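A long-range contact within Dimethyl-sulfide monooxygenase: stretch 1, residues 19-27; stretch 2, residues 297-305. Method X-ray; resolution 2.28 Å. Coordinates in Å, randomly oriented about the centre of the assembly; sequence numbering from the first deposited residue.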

# COMPACT_ATOMS: atom_id res chain seq x y z
N SER A 19 -11.42 -0.60 11.05
CA SER A 19 -12.19 -0.66 12.29
C SER A 19 -13.61 -0.18 12.05
O SER A 19 -13.84 0.75 11.28
CB SER A 19 -11.55 0.20 13.39
OG SER A 19 -10.32 -0.35 13.83
N ALA A 20 -14.57 -0.79 12.76
CA ALA A 20 -15.99 -0.51 12.57
C ALA A 20 -16.53 0.26 13.77
O ALA A 20 -16.24 -0.10 14.91
CB ALA A 20 -16.78 -1.80 12.37
N GLY A 21 -17.32 1.30 13.52
CA GLY A 21 -17.95 2.07 14.57
C GLY A 21 -17.07 3.06 15.32
O GLY A 21 -17.60 4.03 15.89
N THR A 22 -15.75 2.88 15.34
CA THR A 22 -14.87 3.76 16.10
C THR A 22 -14.77 5.18 15.54
O THR A 22 -14.21 6.06 16.21
CB THR A 22 -13.47 3.16 16.21
OG1 THR A 22 -12.97 2.90 14.91
CG2 THR A 22 -13.49 1.86 17.03
N TRP A 23 -15.30 5.44 14.34
CA TRP A 23 -15.41 6.82 13.86
C TRP A 23 -16.36 7.64 14.71
O TRP A 23 -16.33 8.87 14.66
CB TRP A 23 -15.89 6.84 12.41
CG TRP A 23 -17.27 6.31 12.23
CD1 TRP A 23 -17.63 4.99 12.01
CD2 TRP A 23 -18.49 7.06 12.25
NE1 TRP A 23 -19.00 4.90 11.87
CE2 TRP A 23 -19.55 6.14 12.03
CE3 TRP A 23 -18.79 8.41 12.44
CZ2 TRP A 23 -20.88 6.55 11.99
CZ3 TRP A 23 -20.13 8.81 12.40
CH2 TRP A 23 -21.15 7.88 12.17
N ARG A 24 -17.21 6.97 15.48
CA ARG A 24 -18.13 7.66 16.37
C ARG A 24 -17.44 8.23 17.59
O ARG A 24 -18.02 9.09 18.26
CB ARG A 24 -19.23 6.68 16.82
CG ARG A 24 -20.00 6.08 15.67
CD ARG A 24 -20.81 4.90 16.15
NE ARG A 24 -21.86 5.35 17.05
CZ ARG A 24 -22.30 4.65 18.08
NH1 ARG A 24 -21.76 3.47 18.35
NH2 ARG A 24 -23.28 5.13 18.84
N HIS A 25 -16.23 7.77 17.92
CA HIS A 25 -15.56 8.25 19.11
C HIS A 25 -15.36 9.77 19.01
O HIS A 25 -15.11 10.29 17.92
CB HIS A 25 -14.21 7.56 19.30
CG HIS A 25 -13.59 7.81 20.64
ND1 HIS A 25 -12.79 8.90 20.89
CD2 HIS A 25 -13.68 7.12 21.80
CE1 HIS A 25 -12.39 8.86 22.15
NE2 HIS A 25 -12.92 7.80 22.73
N PRO A 26 -15.50 10.50 20.12
CA PRO A 26 -15.32 11.97 20.06
C PRO A 26 -13.97 12.41 19.51
O PRO A 26 -13.89 13.49 18.90
CB PRO A 26 -15.51 12.40 21.52
CG PRO A 26 -16.42 11.31 22.12
CD PRO A 26 -15.95 10.04 21.45
N SER A 27 -12.90 11.63 19.71
CA SER A 27 -11.57 11.98 19.22
C SER A 27 -11.37 11.72 17.74
O SER A 27 -10.40 12.22 17.17
CB SER A 27 -10.50 11.22 19.99
OG SER A 27 -10.61 11.50 21.36
N GLN A 297 -10.99 -0.54 25.60
CA GLN A 297 -12.38 -0.83 25.92
C GLN A 297 -13.28 0.36 25.59
O GLN A 297 -14.42 0.18 25.16
CB GLN A 297 -12.51 -1.22 27.39
CG GLN A 297 -11.68 -2.46 27.78
CD GLN A 297 -12.21 -3.74 27.16
OE1 GLN A 297 -13.35 -3.79 26.68
NE2 GLN A 297 -11.38 -4.78 27.13
N GLU A 298 -12.76 1.57 25.77
CA GLU A 298 -13.51 2.77 25.42
C GLU A 298 -13.81 2.81 23.92
O GLU A 298 -14.94 3.07 23.51
CB GLU A 298 -12.72 4.01 25.86
CG GLU A 298 -13.53 5.30 25.91
CD GLU A 298 -12.67 6.50 26.29
OE1 GLU A 298 -12.61 6.84 27.50
OE2 GLU A 298 -12.05 7.11 25.37
N TYR A 299 -12.81 2.51 23.10
CA TYR A 299 -13.05 2.39 21.67
C TYR A 299 -14.08 1.31 21.37
O TYR A 299 -15.03 1.53 20.61
CB TYR A 299 -11.73 2.10 20.94
CG TYR A 299 -10.74 3.25 21.03
CD1 TYR A 299 -11.15 4.50 21.48
CD2 TYR A 299 -9.42 3.09 20.66
CE1 TYR A 299 -10.25 5.56 21.57
CE2 TYR A 299 -8.52 4.14 20.74
CZ TYR A 299 -8.93 5.36 21.19
OH TYR A 299 -8.02 6.40 21.29
N LEU A 300 -13.92 0.13 21.99
CA LEU A 300 -14.84 -0.97 21.72
C LEU A 300 -16.28 -0.61 22.08
O LEU A 300 -17.21 -1.15 21.48
CB LEU A 300 -14.43 -2.22 22.47
CG LEU A 300 -13.30 -3.06 21.89
CD1 LEU A 300 -13.21 -4.40 22.64
CD2 LEU A 300 -13.50 -3.27 20.40
N SER A 301 -16.50 0.29 23.04
CA SER A 301 -17.88 0.63 23.36
C SER A 301 -18.57 1.34 22.20
O SER A 301 -19.81 1.38 22.18
CB SER A 301 -17.95 1.49 24.63
OG SER A 301 -17.44 2.80 24.42
N TYR A 302 -17.82 1.88 21.23
CA TYR A 302 -18.39 2.46 20.02
C TYR A 302 -18.48 1.47 18.86
O TYR A 302 -18.88 1.87 17.76
CB TYR A 302 -17.58 3.68 19.57
CG TYR A 302 -17.75 4.85 20.50
CD1 TYR A 302 -18.78 5.75 20.32
CD2 TYR A 302 -16.90 5.03 21.59
CE1 TYR A 302 -18.97 6.81 21.19
CE2 TYR A 302 -17.07 6.09 22.46
CZ TYR A 302 -18.11 6.97 22.25
OH TYR A 302 -18.30 8.04 23.10
N ALA A 303 -18.15 0.20 19.09
CA ALA A 303 -18.05 -0.75 17.99
C ALA A 303 -19.39 -0.91 17.28
O ALA A 303 -20.46 -0.84 17.91
CB ALA A 303 -17.58 -2.11 18.51
N ASN A 304 -19.34 -1.10 15.96
CA ASN A 304 -20.52 -1.46 15.16
C ASN A 304 -20.26 -2.85 14.59
O ASN A 304 -19.62 -2.98 13.53
CB ASN A 304 -20.80 -0.44 14.06
CG ASN A 304 -22.16 -0.68 13.38
OD1 ASN A 304 -22.57 -1.83 13.18
ND2 ASN A 304 -22.86 0.40 13.04
N PRO A 305 -20.74 -3.91 15.26
CA PRO A 305 -20.47 -5.27 14.75
C PRO A 305 -21.01 -5.52 13.36
O PRO A 305 -20.38 -6.23 12.57
CB PRO A 305 -21.16 -6.17 15.80
CG PRO A 305 -21.25 -5.31 17.07
CD PRO A 305 -21.46 -3.91 16.55
O HOH W 1 -21.58 0.61 20.23

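Ala 20 makes the first contact: its O accepts a weak hydrogen bond from Asn 304 N, long at 3.4 Å although nearly straight at 160°, while its CB packs 3.3 Å from Asn 304 O. At Gly 21 the backbones are closest, with CA atoms of Gly 21 and Asn 304 4.4 Å apart. A CB built here would lie 2.3 Å from Tyr 302 O and 2.4 Å from Asn 304 N, both clashes, and the phi of 77° also favours glycine. Gly 21 CA instead offers a C-H to Tyr 302 O at 3.3 Å. Gly 21 O and Tyr 302 O, 3.1 Å apart, are both acceptors and do not bond.

Arg 24 reaches back so that NH1 donates a weak hydrogen bond to Tyr 302 O (3.3 Å, 145°).

His 25 is gripped most fully. Its NE2 donates to Glu 298 OE2 at 2.9 Å and 164°, and its ND1 accepts from Ser 27 N at 3.0 Å. Tyr 299 directs its edge at the imidazole face (planes at 85°), whereas the imidazole turns its own edge, offset, toward the Tyr 302 face. His 25 CA sits 4.0 Å from the Tyr 302 ring centroid, 1° off the normal, a CH-pi contact. Pro 26 CD then packs 3.8 Å from Tyr 302 CZ.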